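Side-chain contacts in CELL division protein FTSZ homolog 1 (Methanocaldococcus jannaschii, PDB 2VAP), which binds GTP, probably hydrolyses it, and as a tubulin homologue is thought to polymerise with GTP into the contractile ring at the division site: residues A68-D72 with A73-I77; G133-G136 with T137-P141; L160-V163 with M164-K167; G176-R179 with L180-H183; A265-M268 with A269-P273. All coordinates share one frame; numbering follows the deposited sequence.

Contacts 1 to 4 lie in the beta-alpha-beta GTPase domain, while contact 5 lies in the C-terminal domain, its centre about 36 Å from that of contact 1. Contact 2 is wholly buried; the others are partly buried, each with some exposed side chains. Contacts 2 and 3 hold different parts of GDP, backbone amides on the beta-phosphate and a carboxylate on the ribose. Contact 1 touches contact 2 through the hydroxyls of Thr-71 and Thr-135, and contact 4 reaches contact 2 through Arg-179, bonded to the carbonyl of Thr-137. Capping and phosphate binding mark helix starts, whereas contacts 4 and 5 lie toward the C-terminal ends of their helices.

Contact 1 of 5, residues A68-D72 with A73-I77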
loop_
_atom_site.group_PDB
_atom_site.type_symbol
_atom_site.label_atom_id
_atom_site.label_comp_id
_atom_site.label_asym_id
_atom_site.label_seq_id
_atom_site.Cartn_x
_atom_site.Cartn_y
_atom_site.Cartn_z
ATOM N N ALA A 68 11.182 -7.764 -5.961
ATOM C CA ALA A 68 10.321 -8.939 -5.899
ATOM C C ALA A 68 11.053 -10.083 -5.213
ATOM O O ALA A 68 12.182 -10.416 -5.581
ATOM C CB ALA A 68 9.878 -9.351 -7.294
ATOM N N ILE A 69 10.416 -10.666 -4.202
ATOM C CA ILE A 69 10.974 -11.834 -3.522
ATOM C C ILE A 69 9.996 -13.007 -3.558
ATOM O O ILE A 69 8.777 -12.820 -3.474
ATOM C CB ILE A 69 11.444 -11.532 -2.063
ATOM C CG1 ILE A 69 10.258 -11.366 -1.107
ATOM C CG2 ILE A 69 12.380 -10.313 -2.027
ATOM C CD1 ILE A 69 10.618 -11.565 0.359
ATOM N N ASN A 70 10.539 -14.213 -3.699
ATOM C CA ASN A 70 9.723 -15.420 -3.768
ATOM C C ASN A 70 10.547 -16.665 -3.483
ATOM O O ASN A 70 11.761 -16.678 -3.696
ATOM C CB ASN A 70 9.064 -15.547 -5.148
ATOM C CG ASN A 70 7.715 -16.254 -5.101
ATOM O OD1 ASN A 70 7.497 -17.174 -4.309
ATOM N ND2 ASN A 70 6.802 -15.825 -5.961
ATOM N N THR A 71 9.874 -17.699 -2.987
ATOM C CA THR A 71 10.465 -19.025 -2.840
ATOM C C THR A 71 10.301 -19.801 -4.143
ATOM O O THR A 71 11.044 -20.745 -4.409
ATOM C CB THR A 71 9.777 -19.829 -1.723
ATOM O OG1 THR A 71 8.360 -19.816 -1.930
ATOM C CG2 THR A 71 10.085 -19.240 -0.360
ATOM N N ASP A 72 9.319 -19.390 -4.945
ATOM C CA ASP A 72 8.994 -20.046 -6.210
ATOM C C ASP A 72 9.753 -19.390 -7.363
ATOM O O ASP A 72 9.485 -18.240 -7.722
ATOM C CB ASP A 72 7.476 -19.991 -6.447
ATOM C CG ASP A 72 7.026 -20.830 -7.637
ATOM O OD1 ASP A 72 7.706 -20.819 -8.683
ATOM O OD2 ASP A 72 5.971 -21.489 -7.530
ATOM N N ALA A 73 10.693 -20.137 -7.940
ATOM C CA ALA A 73 11.548 -19.639 -9.022
ATOM C C ALA A 73 10.804 -19.435 -10.344
ATOM O O ALA A 73 11.203 -18.599 -11.160
ATOM C CB ALA A 73 12.743 -20.564 -9.222
ATOM N N GLN A 74 9.735 -20.201 -10.552
ATOM C CA GLN A 74 8.923 -20.087 -11.764
ATOM C C GLN A 74 8.156 -18.769 -11.772
ATOM O O GLN A 74 8.101 -18.081 -12.793
ATOM C CB GLN A 74 7.954 -21.268 -11.901
ATOM C CG GLN A 74 8.575 -22.649 -11.671
ATOM C CD GLN A 74 9.767 -22.935 -12.573
ATOM O OE1 GLN A 74 10.804 -23.411 -12.113
ATOM N NE2 GLN A 74 9.624 -22.641 -13.860
ATOM N N GLN A 75 7.576 -18.422 -10.623
ATOM C CA GLN A 75 6.856 -17.159 -10.458
ATOM C C GLN A 75 7.802 -15.958 -10.488
ATOM O O GLN A 75 7.483 -14.926 -11.080
ATOM C CB GLN A 75 6.040 -17.161 -9.158
ATOM C CG GLN A 75 4.931 -18.214 -9.107
ATOM C CD GLN A 75 4.079 -18.145 -7.842
ATOM O OE1 GLN A 75 2.910 -18.529 -7.853
ATOM N NE2 GLN A 75 4.662 -17.662 -6.751
ATOM N N LEU A 76 8.968 -16.104 -9.859
ATOM C CA LEU A 76 9.928 -15.004 -9.738
ATOM C C LEU A 76 10.553 -14.577 -11.070
ATOM O O LEU A 76 10.719 -13.383 -11.323
ATOM C CB LEU A 76 11.027 -15.347 -8.722
ATOM C CG LEU A 76 11.997 -14.218 -8.349
ATOM C CD1 LEU A 76 11.309 -13.128 -7.526
ATOM C CD2 LEU A 76 13.192 -14.773 -7.605
ATOM N N ILE A 77 10.895 -15.546 -11.914
ATOM C CA ILE A 77 11.588 -15.253 -13.174
ATOM C C ILE A 77 10.713 -14.526 -14.212
ATOM O O ILE A 77 11.223 -13.725 -14.998
ATOM C CB ILE A 77 12.315 -16.514 -13.743
ATOM C CG1 ILE A 77 13.818 -16.442 -13.442
ATOM C CG2 ILE A 77 12.114 -16.661 -15.246
ATOM C CD1 ILE A 77 14.182 -16.433 -11.959
#
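The carboxylate of Asp-72 lies over the side-chain amide of Gln-75, the two planes only 16° apart and stacked, with Asp-72 CG 3.7 Å from Gln-75 CG. The chains themselves cross at about a right angle. With CG anti to the backbone N (chi1 -171°), Asp-72 turns its carboxylate back over the first turn of helix 73-77, where OD1 accepts from Gln-75 N at 3.1 Å and a nearly straight N-H angle of 162°. This donor comes from above the carboxylate plane. Gln-74 N is nearer to Asp-72 OD1, at 2.8 Å, but its bond is bent and weak. Asp-72 is thus the N-cap, its negative charge set at the helix end where the dipole would probably welcome it. The helix follows strand 64-70 in a beta-alpha-beta unit that continues into strand 83-86, and the axes of 68-70 and 73-77 run nearly antiparallel. An Asx turn shapes the link between them: Asn-70 OD1 accepts from Asp-72 N at 2.9 Å, the donor standing above the carbonyl plane. Next to this polar turn, Leu-76 lays CD1 against the strand, 3.4 Å from Ala-68 O, 4.0 Å from Ala-68 CB and 4.1 Å from Asn-70 CB. Lys-84 and Leu-86 of strand 83-86 also touch Leu-76, and Asn-50 of helix 46-59 touches both Ala-68 and Leu-76.

Contact 2 of 5, residues G133-G136 with T137-P141; sequences GGTG and TGSAP. With GDP (guanosine-5'-diphosphate), chain B.
This is a phosphate-binding helix start: the glycine-rich turn of residues 133-136 leads from strand 124-130 into helix 135-149, a loop that in the tubulin/FtsZ family carries the signature GGGTG(T/S)G. Its backbone amides face the beta-phosphate of GDP. Gly-136 N gives the straightest bond, to GDP O3B at 2.7 Å and 165°, while Gly-134 N and Thr-135 N share GDP O1B. Water 1 accepts from Thr-137 N and donates to GDP O3B, carrying the grip one residue further. Two hydroxyls then fold back onto carbonyls four residues earlier. Thr-137 OG1, beside its own backbone N at chi1 -45°, donates to Gly-133 O at 2.8 Å from well above the carbonyl plane and also accepts from Gly-132 N. Ser-139 OG sits between its backbone N and carbonyl carbon (chi1 67°) and reaches Thr-135 O at 2.6 Å, where Ser-139 N also donates, at 2.8 Å. The Thr-135 hydroxyl itself bonds to Thr-71. With three amides, a water and the helix N-terminus directed at one phosphate, its negative charge is probably well stabilised, and the side-chain bonds to Gly-133 and Thr-135 tie the phosphate-binding turn to the helix behind it.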
loop_
_atom_site.group_PDB
_atom_site.type_symbol
_atom_site.label_atom_id
_atom_site.label_comp_id
_atom_site.label_asym_id
_atom_site.label_seq_id
_atom_site.Cartn_x
_atom_site.Cartn_y
_atom_site.Cartn_z
ATOM N N GLY A 133 -1.291 -17.185 1.928
ATOM C CA GLY A 133 -0.434 -18.209 1.335
ATOM C C GLY A 133 0.741 -18.560 2.227
ATOM O O GLY A 133 0.683 -18.379 3.443
ATOM N N GLY A 134 1.808 -19.065 1.617
ATOM C CA GLY A 134 3.000 -19.469 2.358
ATOM C C GLY A 134 4.107 -18.436 2.324
ATOM O O GLY A 134 4.580 -17.987 3.371
ATOM N N THR A 135 4.517 -18.060 1.117
ATOM C CA THR A 135 5.636 -17.139 0.924
ATOM C C THR A 135 5.324 -15.736 1.447
ATOM O O THR A 135 6.072 -15.199 2.264
ATOM C CB THR A 135 6.073 -17.084 -0.559
ATOM O OG1 THR A 135 6.354 -18.411 -1.022
ATOM C CG2 THR A 135 7.323 -16.223 -0.731
ATOM N N GLY A 136 4.218 -15.158 0.985
ATOM C CA GLY A 136 3.807 -13.819 1.403
ATOM C C GLY A 136 3.593 -13.713 2.902
ATOM O O GLY A 136 4.223 -12.891 3.567
ATOM N N THR A 137 2.718 -14.566 3.428
ATOM C CA THR A 137 2.387 -14.585 4.855
ATOM C C THR A 137 3.629 -14.761 5.731
ATOM O O THR A 137 3.752 -14.125 6.780
ATOM C CB THR A 137 1.377 -15.708 5.181
ATOM O OG1 THR A 137 0.333 -15.722 4.200
ATOM C CG2 THR A 137 0.767 -15.502 6.557
ATOM N N GLY A 138 4.543 -15.620 5.292
ATOM C CA GLY A 138 5.755 -15.912 6.048
ATOM C C GLY A 138 6.839 -14.856 5.941
ATOM O O GLY A 138 7.448 -14.485 6.947
ATOM N N SER A 139 7.078 -14.369 4.725
ATOM C CA SER A 139 8.209 -13.476 4.458
ATOM C C SER A 139 7.936 -12.000 4.753
ATOM O O SER A 139 8.850 -11.269 5.135
ATOM C CB SER A 139 8.707 -13.639 3.020
ATOM O OG SER A 139 7.745 -13.178 2.088
ATOM N N ALA A 140 6.689 -11.567 4.573
ATOM C CA ALA A 140 6.325 -10.157 4.771
ATOM C C ALA A 140 6.746 -9.579 6.134
ATOM O O ALA A 140 7.358 -8.509 6.170
ATOM C CB ALA A 140 4.829 -9.926 4.509
ATOM N N PRO A 141 6.435 -10.278 7.252
ATOM C CA PRO A 141 6.881 -9.789 8.566
ATOM C C PRO A 141 8.402 -9.755 8.731
ATOM O O PRO A 141 8.916 -8.911 9.466
ATOM C CB PRO A 141 6.265 -10.798 9.546
ATOM C CG PRO A 141 5.148 -11.432 8.796
ATOM C CD PRO A 141 5.645 -11.516 7.393
HETATM P PB GDP B . 2.088 -17.279 -1.782
HETATM O O1B GDP B . 2.412 -18.576 -1.081
HETATM O O2B GDP B . 2.868 -17.196 -3.073
HETATM O O3B GDP B . 2.455 -16.123 -0.883
HETATM O O3A GDP B . 0.506 -17.268 -2.081
HETATM P PA GDP B . -0.200 -16.304 -3.162
HETATM O O1A GDP B . 0.480 -14.960 -3.254
HETATM O O2A GDP B . -0.290 -16.974 -4.513
HETATM O "O5'" GDP B . -1.675 -16.138 -2.547
HETATM C "C5'" GDP B . -1.848 -15.614 -1.234
HETATM C "C4'" GDP B . -3.154 -14.839 -1.173
HETATM O "O4'" GDP B . -3.151 -13.795 -2.151
HETATM C "C3'" GDP B . -4.347 -15.724 -1.495
HETATM O "O3'" GDP B . -4.928 -16.272 -0.307
HETATM C "C2'" GDP B . -5.295 -14.811 -2.246
HETATM O "O2'" GDP B . -6.201 -14.177 -1.340
HETATM C "C1'" GDP B . -4.398 -13.747 -2.851
HETATM N N9 GDP B . -4.169 -13.968 -4.306
HETATM C C8 GDP B . -3.935 -15.137 -4.941
HETATM N N7 GDP B . -3.767 -14.946 -6.278
HETATM C C5 GDP B . -3.892 -13.626 -6.513
HETATM C C6 GDP B . -3.829 -12.730 -7.695
HETATM O O6 GDP B . -3.611 -13.188 -8.838
HETATM N N1 GDP B . -4.014 -11.413 -7.501
HETATM C C2 GDP B . -4.250 -10.887 -6.281
HETATM N N2 GDP B . -4.427 -9.550 -6.157
HETATM N N3 GDP B . -4.321 -11.649 -5.159
HETATM C C4 GDP B . -4.153 -12.993 -5.212
HETATM O O HOH W 1 0.857 -15.282 1.167
#

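Contact 3 of 5, residues L160-V163 with M164-K167. With GDP (guanosine-5'-diphosphate), chain B.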
loop_
_atom_site.group_PDB
_atom_site.type_symbol
_atom_site.label_atom_id
_atom_site.label_comp_id
_atom_site.label_asym_id
_atom_site.label_seq_id
_atom_site.Cartn_x
_atom_site.Cartn_y
_atom_site.Cartn_z
ATOM N N LEU A 160 -6.352 -9.390 2.802
ATOM C CA LEU A 160 -6.845 -10.600 3.444
ATOM C C LEU A 160 -7.664 -11.374 2.411
ATOM O O LEU A 160 -8.309 -10.760 1.562
ATOM C CB LEU A 160 -7.698 -10.261 4.670
ATOM C CG LEU A 160 -7.004 -9.604 5.868
ATOM C CD1 LEU A 160 -8.034 -9.198 6.906
ATOM C CD2 LEU A 160 -5.945 -10.513 6.490
ATOM N N PRO A 161 -7.634 -12.719 2.472
ATOM C CA PRO A 161 -8.269 -13.546 1.441
ATOM C C PRO A 161 -9.797 -13.448 1.403
ATOM O O PRO A 161 -10.418 -12.999 2.371
ATOM C CB PRO A 161 -7.844 -14.969 1.826
ATOM C CG PRO A 161 -7.572 -14.903 3.278
ATOM C CD PRO A 161 -6.995 -13.543 3.514
ATOM N N PHE A 162 -10.382 -13.860 0.279
ATOM C CA PHE A 162 -11.829 -14.006 0.152
ATOM C C PHE A 162 -12.301 -15.145 1.050
ATOM O O PHE A 162 -11.557 -16.099 1.286
ATOM C CB PHE A 162 -12.217 -14.328 -1.294
ATOM C CG PHE A 162 -11.873 -13.249 -2.285
ATOM C CD1 PHE A 162 -12.733 -12.175 -2.494
ATOM C CD2 PHE A 162 -10.703 -13.323 -3.033
ATOM C CE1 PHE A 162 -12.427 -11.183 -3.426
ATOM C CE2 PHE A 162 -10.387 -12.334 -3.965
ATOM C CZ PHE A 162 -11.251 -11.263 -4.160
ATOM N N VAL A 163 -13.538 -15.052 1.536
ATOM C CA VAL A 163 -14.111 -16.097 2.391
ATOM C C VAL A 163 -14.133 -17.463 1.690
ATOM O O VAL A 163 -13.881 -18.491 2.323
ATOM C CB VAL A 163 -15.523 -15.707 2.914
ATOM C CG1 VAL A 163 -16.230 -16.902 3.546
ATOM C CG2 VAL A 163 -15.417 -14.571 3.924
ATOM N N MET A 164 -14.402 -17.466 0.384
ATOM C CA MET A 164 -14.494 -18.717 -0.378
ATOM C C MET A 164 -13.158 -19.462 -0.510
ATOM O O MET A 164 -13.123 -20.609 -0.962
ATOM C CB MET A 164 -15.145 -18.489 -1.751
ATOM C CG MET A 164 -14.262 -17.819 -2.792
ATOM S SD MET A 164 -14.985 -17.914 -4.444
ATOM C CE MET A 164 -16.278 -16.685 -4.325
ATOM N N GLU A 165 -12.069 -18.808 -0.107
ATOM C CA GLU A 165 -10.745 -19.436 -0.099
ATOM C C GLU A 165 -10.576 -20.417 1.063
ATOM O O GLU A 165 -9.677 -21.260 1.042
ATOM C CB GLU A 165 -9.637 -18.381 -0.069
ATOM C CG GLU A 165 -9.593 -17.485 -1.295
ATOM C CD GLU A 165 -8.347 -16.628 -1.336
ATOM O OE1 GLU A 165 -7.237 -17.200 -1.276
ATOM O OE2 GLU A 165 -8.475 -15.389 -1.431
ATOM N N GLY A 166 -11.433 -20.297 2.075
ATOM C CA GLY A 166 -11.458 -21.251 3.182
ATOM C C GLY A 166 -10.935 -20.728 4.506
ATOM O O GLY A 166 -10.322 -19.657 4.571
ATOM N N LYS A 167 -11.176 -21.505 5.560
ATOM C CA LYS A 167 -10.826 -21.125 6.929
ATOM C C LYS A 167 -9.322 -21.141 7.198
ATOM O O LYS A 167 -8.817 -20.296 7.939
ATOM C CB LYS A 167 -11.543 -22.029 7.937
ATOM C CG LYS A 167 -13.061 -21.910 7.924
ATOM C CD LYS A 167 -13.700 -22.889 8.896
ATOM C CE LYS A 167 -15.218 -22.822 8.829
ATOM N NZ LYS A 167 -15.857 -23.772 9.779
HETATM P PB GDP B . 2.088 -17.279 -1.782
HETATM O O1B GDP B . 2.412 -18.576 -1.081
HETATM O O2B GDP B . 2.868 -17.196 -3.073
HETATM O O3B GDP B . 2.455 -16.123 -0.883
HETATM O O3A GDP B . 0.506 -17.268 -2.081
HETATM P PA GDP B . -0.200 -16.304 -3.162
HETATM O O1A GDP B . 0.480 -14.960 -3.254
HETATM O O2A GDP B . -0.290 -16.974 -4.513
HETATM O "O5'" GDP B . -1.675 -16.138 -2.547
HETATM C "C5'" GDP B . -1.848 -15.614 -1.234
HETATM C "C4'" GDP B . -3.154 -14.839 -1.173
HETATM O "O4'" GDP B . -3.151 -13.795 -2.151
HETATM C "C3'" GDP B . -4.347 -15.724 -1.495
HETATM O "O3'" GDP B . -4.928 -16.272 -0.307
HETATM C "C2'" GDP B . -5.295 -14.811 -2.246
HETATM O "O2'" GDP B . -6.201 -14.177 -1.340
HETATM C "C1'" GDP B . -4.398 -13.747 -2.851
HETATM N N9 GDP B . -4.169 -13.968 -4.306
HETATM C C8 GDP B . -3.935 -15.137 -4.941
HETATM N N7 GDP B . -3.767 -14.946 -6.278
HETATM C C5 GDP B . -3.892 -13.626 -6.513
HETATM C C6 GDP B . -3.829 -12.730 -7.695
HETATM O O6 GDP B . -3.611 -13.188 -8.838
HETATM N N1 GDP B . -4.014 -11.413 -7.501
HETATM C C2 GDP B . -4.250 -10.887 -6.281
HETATM N N2 GDP B . -4.427 -9.550 -6.157
HETATM N N3 GDP B . -4.321 -11.649 -5.159
HETATM C C4 GDP B . -4.153 -12.993 -5.212
HETATM O O HOH W 2 -10.774 -16.985 3.753
#
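Glu-165 sets CG anti to its carbonyl carbon (chi1 -64°) and stays extended at chi2, which carries the carboxylate back to Pro-161 and Phe-162 and across to the sugar of GDP. The residues form the loop between strand 153-160 and helix 167-181 of the nucleotide-binding domain, with a short 3-10 turn on the way and Gly-166 at the N-cap of the helix. Each carboxylate oxygen takes one ribose hydroxyl: GDP O3' donates to Glu-165 OE1 at 2.7 Å and GDP O2' to Glu-165 OE2 at 2.6 Å. Phe-162 N is a second donor to OE2, at 3.0 Å and 148°, and meets it from above the carboxylate plane, so the backbone helps fix the rotation of the group that reads the sugar. That oxygen also lies at the edge of the Phe-162 ring, near its plane, with ring and carboxylate turned 43° apart. The ring itself meets Phe-196 and Phe-208, aromatic neighbours from helices 195-198 and 204-227. In the turn, Glu-165 N donates to Phe-162 O and Gly-166 N to Val-163 O. Water 2 spans the loop by donating to Phe-162 O and to Gly-166 O, and Pro-161 CB lies 3.3 Å from Glu-165 OE2.

Contact 4 of 5, residues G176-R179 with L180-H183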
loop_
_atom_site.group_PDB
_atom_site.type_symbol
_atom_site.label_atom_id
_atom_site.label_comp_id
_atom_site.label_asym_id
_atom_site.label_seq_id
_atom_site.Cartn_x
_atom_site.Cartn_y
_atom_site.Cartn_z
ATOM N N GLY A 176 -0.364 -14.007 10.207
ATOM C CA GLY A 176 0.624 -13.178 9.515
ATOM C C GLY A 176 0.412 -11.694 9.751
ATOM O O GLY A 176 1.376 -10.931 9.850
ATOM N N LEU A 177 -0.853 -11.287 9.840
ATOM C CA LEU A 177 -1.211 -9.897 10.117
ATOM C C LEU A 177 -0.765 -9.484 11.521
ATOM O O LEU A 177 -0.326 -8.350 11.731
ATOM C CB LEU A 177 -2.721 -9.690 9.946
ATOM C CG LEU A 177 -3.271 -8.264 9.830
ATOM C CD1 LEU A 177 -2.844 -7.597 8.527
ATOM C CD2 LEU A 177 -4.788 -8.288 9.937
ATOM N N GLU A 178 -0.875 -10.415 12.469
ATOM C CA GLU A 178 -0.421 -10.200 13.843
ATOM C C GLU A 178 1.100 -10.029 13.910
ATOM O O GLU A 178 1.601 -9.183 14.654
ATOM C CB GLU A 178 -0.878 -11.355 14.745
ATOM C CG GLU A 178 -0.591 -11.167 16.239
ATOM C CD GLU A 178 -1.386 -10.032 16.870
ATOM O OE1 GLU A 178 -0.814 -9.306 17.710
ATOM O OE2 GLU A 178 -2.577 -9.862 16.529
ATOM N N ARG A 179 1.821 -10.829 13.125
ATOM C CA ARG A 179 3.282 -10.741 13.056
ATOM C C ARG A 179 3.749 -9.449 12.381
ATOM O O ARG A 179 4.746 -8.855 12.797
ATOM C CB ARG A 179 3.878 -11.959 12.343
ATOM C CG ARG A 179 3.690 -13.279 13.086
ATOM C CD ARG A 179 4.570 -14.388 12.514
ATOM N NE ARG A 179 4.351 -14.610 11.085
ATOM C CZ ARG A 179 3.431 -15.425 10.575
ATOM N NH1 ARG A 179 2.620 -16.114 11.368
ATOM N NH2 ARG A 179 3.320 -15.551 9.259
ATOM N N LEU A 180 3.024 -9.025 11.345
ATOM C CA LEU A 180 3.307 -7.764 10.652
ATOM C C LEU A 180 3.140 -6.556 11.569
ATOM O O LEU A 180 3.955 -5.632 11.540
ATOM C CB LEU A 180 2.411 -7.600 9.418
ATOM C CG LEU A 180 2.883 -8.137 8.064
ATOM C CD1 LEU A 180 1.753 -8.048 7.049
ATOM C CD2 LEU A 180 4.114 -7.388 7.560
ATOM N N LYS A 181 2.083 -6.581 12.381
ATOM C CA LYS A 181 1.761 -5.504 13.321
ATOM C C LYS A 181 2.918 -5.199 14.279
ATOM O O LYS A 181 3.084 -4.060 14.722
ATOM C CB LYS A 181 0.499 -5.865 14.112
ATOM C CG LYS A 181 -0.114 -4.716 14.909
ATOM C CD LYS A 181 -1.350 -5.158 15.684
ATOM C CE LYS A 181 -0.987 -5.889 16.972
ATOM N NZ LYS A 181 -2.197 -6.298 17.736
ATOM N N GLN A 182 3.715 -6.220 14.580
ATOM C CA GLN A 182 4.857 -6.084 15.484
ATOM C C GLN A 182 6.037 -5.349 14.843
ATOM O O GLN A 182 6.922 -4.859 15.549
ATOM C CB GLN A 182 5.312 -7.462 15.986
ATOM C CG GLN A 182 4.239 -8.268 16.722
ATOM C CD GLN A 182 3.831 -7.656 18.054
ATOM O OE1 GLN A 182 4.664 -7.140 18.801
ATOM N NE2 GLN A 182 2.540 -7.719 18.359
ATOM N N HIS A 183 6.042 -5.270 13.511
ATOM C CA HIS A 183 7.185 -4.731 12.769
ATOM C C HIS A 183 6.815 -3.680 11.717
ATOM O O HIS A 183 7.581 -3.439 10.780
ATOM C CB HIS A 183 7.971 -5.868 12.103
ATOM C CG HIS A 183 8.417 -6.938 13.051
ATOM N ND1 HIS A 183 9.461 -6.763 13.933
ATOM C CD2 HIS A 183 7.960 -8.197 13.253
ATOM C CE1 HIS A 183 9.628 -7.867 14.638
ATOM N NE2 HIS A 183 8.730 -8.752 14.245
#
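Glu-178 and Lys-181 lie side by side and point the same way, and their ends meet in a salt bridge of 3.3 Å between Glu-178 OE1 and Lys-181 NZ. As a hydrogen bond the pair is weak. Both side chains leave with CG anti to the backbone N, and the glutamate then bends at chi2 (66°) and the lysine at chi3 (80°), which turns carboxylate and ammonium toward each other. Lys-181 also makes a cation-pi contact with Phe-346, so its charge has a second partner. Two residues further, the ring of His-183 turns back toward the helix end, with CD2 3.3 Å from Arg-179 O. That carbonyl accepts from Gln-182 N in a weak bond of 3.3 Å, while His-183 N donates to Leu-180 O at 2.9 Å. Within the helix the regular bonds persist: Leu-180 N reaches Gly-176 O at 2.9 Å, and Lys-181 N reaches Leu-177 O. Gly-176 CA lies 3.6 Å above the guanidinium plane of Arg-179, offset toward its rim, and NH2 of that group donates to the carbonyl of Thr-137. Helix 167-181 is thereby bonded to helix 135-149, where Leu-180 also packs on Ala-140, while Leu-177 and Leu-180 rest on Val-158 and Leu-187 of strands 153-160 and 186-191.

Contact 5 of 5, residues A265-M268 with A269-P273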
loop_
_atom_site.group_PDB
_atom_site.type_symbol
_atom_site.label_atom_id
_atom_site.label_comp_id
_atom_site.label_asym_id
_atom_site.label_seq_id
_atom_site.Cartn_x
_atom_site.Cartn_y
_atom_site.Cartn_z
ATOM N N ALA A 265 -16.753 11.682 -6.093
ATOM C CA ALA A 265 -15.574 10.839 -5.876
ATOM C C ALA A 265 -15.244 10.669 -4.393
ATOM O O ALA A 265 -14.970 9.555 -3.941
ATOM C CB ALA A 265 -14.369 11.384 -6.637
ATOM N N VAL A 266 -15.274 11.770 -3.640
ATOM C CA VAL A 266 -14.993 11.723 -2.202
ATOM C C VAL A 266 -16.108 11.012 -1.421
ATOM O O VAL A 266 -15.834 10.302 -0.451
ATOM C CB VAL A 266 -14.662 13.131 -1.607
ATOM C CG1 VAL A 266 -15.865 14.071 -1.662
ATOM C CG2 VAL A 266 -14.139 13.008 -0.182
ATOM N N SER A 267 -17.353 11.195 -1.862
ATOM C CA SER A 267 -18.499 10.505 -1.269
ATOM C C SER A 267 -18.359 8.992 -1.437
ATOM O O SER A 267 -18.567 8.235 -0.486
ATOM C CB SER A 267 -19.810 10.992 -1.893
ATOM O OG SER A 267 -20.927 10.333 -1.320
ATOM N N MET A 268 -17.988 8.570 -2.645
ATOM C CA MET A 268 -17.763 7.158 -2.952
ATOM C C MET A 268 -16.601 6.583 -2.137
ATOM O O MET A 268 -16.679 5.452 -1.653
ATOM C CB MET A 268 -17.518 6.968 -4.454
ATOM C CG MET A 268 -17.458 5.513 -4.913
ATOM S SD MET A 268 -17.069 5.332 -6.666
ATOM C CE MET A 268 -18.629 5.800 -7.417
ATOM N N ALA A 269 -15.539 7.373 -1.982
ATOM C CA ALA A 269 -14.368 6.968 -1.199
ATOM C C ALA A 269 -14.695 6.783 0.285
ATOM O O ALA A 269 -14.286 5.793 0.894
ATOM C CB ALA A 269 -13.233 7.972 -1.379
ATOM N N LEU A 270 -15.435 7.732 0.856
ATOM C CA LEU A 270 -15.832 7.673 2.266
ATOM C C LEU A 270 -16.806 6.530 2.557
ATOM O O LEU A 270 -16.806 5.971 3.656
ATOM C CB LEU A 270 -16.432 9.010 2.717
ATOM C CG LEU A 270 -15.454 10.157 2.996
ATOM C CD1 LEU A 270 -16.156 11.505 2.907
ATOM C CD2 LEU A 270 -14.774 9.989 4.352
ATOM N N ASN A 271 -17.626 6.191 1.563
ATOM C CA ASN A 271 -18.603 5.110 1.687
ATOM C C ASN A 271 -18.114 3.780 1.102
ATOM O O ASN A 271 -18.899 2.843 0.937
ATOM C CB ASN A 271 -19.932 5.520 1.041
ATOM C CG ASN A 271 -20.647 6.617 1.812
ATOM O OD1 ASN A 271 -20.860 7.714 1.296
ATOM N ND2 ASN A 271 -21.021 6.326 3.054
ATOM N N SER A 272 -16.819 3.704 0.797
ATOM C CA SER A 272 -16.229 2.503 0.200
ATOM C C SER A 272 -16.343 1.286 1.119
ATOM O O SER A 272 -16.087 1.394 2.321
ATOM C CB SER A 272 -14.762 2.743 -0.169
ATOM O OG SER A 272 -14.164 1.564 -0.683
ATOM N N PRO A 273 -16.736 0.125 0.554
ATOM C CA PRO A 273 -16.779 -1.132 1.306
ATOM C C PRO A 273 -15.418 -1.521 1.887
ATOM O O PRO A 273 -15.359 -2.226 2.895
ATOM C CB PRO A 273 -17.215 -2.157 0.252
ATOM C CG PRO A 273 -17.932 -1.358 -0.774
ATOM C CD PRO A 273 -17.191 -0.060 -0.836
#
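Leu-270 N donates to Val-266 O at 2.9 Å with an angle of 161°, the shortest hydrogen bond between residues 265-268 and 269-273. Ala-269 N to Ala-265 O, at 3.0 Å, and Asn-271 N to Ser-267 O, also 3.0 Å but more bent at 143°, complete the last turn of helix 261-270. Asn-271 is the first residue to leave helical backbone angles. Beyond it, Ser-272 N makes a weak bond to Ala-269 O, and Ser-272 OG bonds to Leu-274 N as the chain moves on. On the face toward helix 297-310, Val-266 and Leu-270 run alongside each other in the same direction, with Val-266 CG2 4.0 Å from Leu-270 CD1. The valine puts CG2 anti to its backbone N (chi1 66° for CG1), which brings that methyl alongside the leucine. Thr-306 of helix 297-310 packs on both residues. Ala-265 and Ala-269 face Val-333 of strand 331-338, so the helix is packed largely through alanine, valine and leucine in the C-terminal domain. Polar bonding here is mostly backbone to backbone, and the side-chain contacts named here are mainly apolar, consistent with apolar packing being a main contribution to holding this helix end in place.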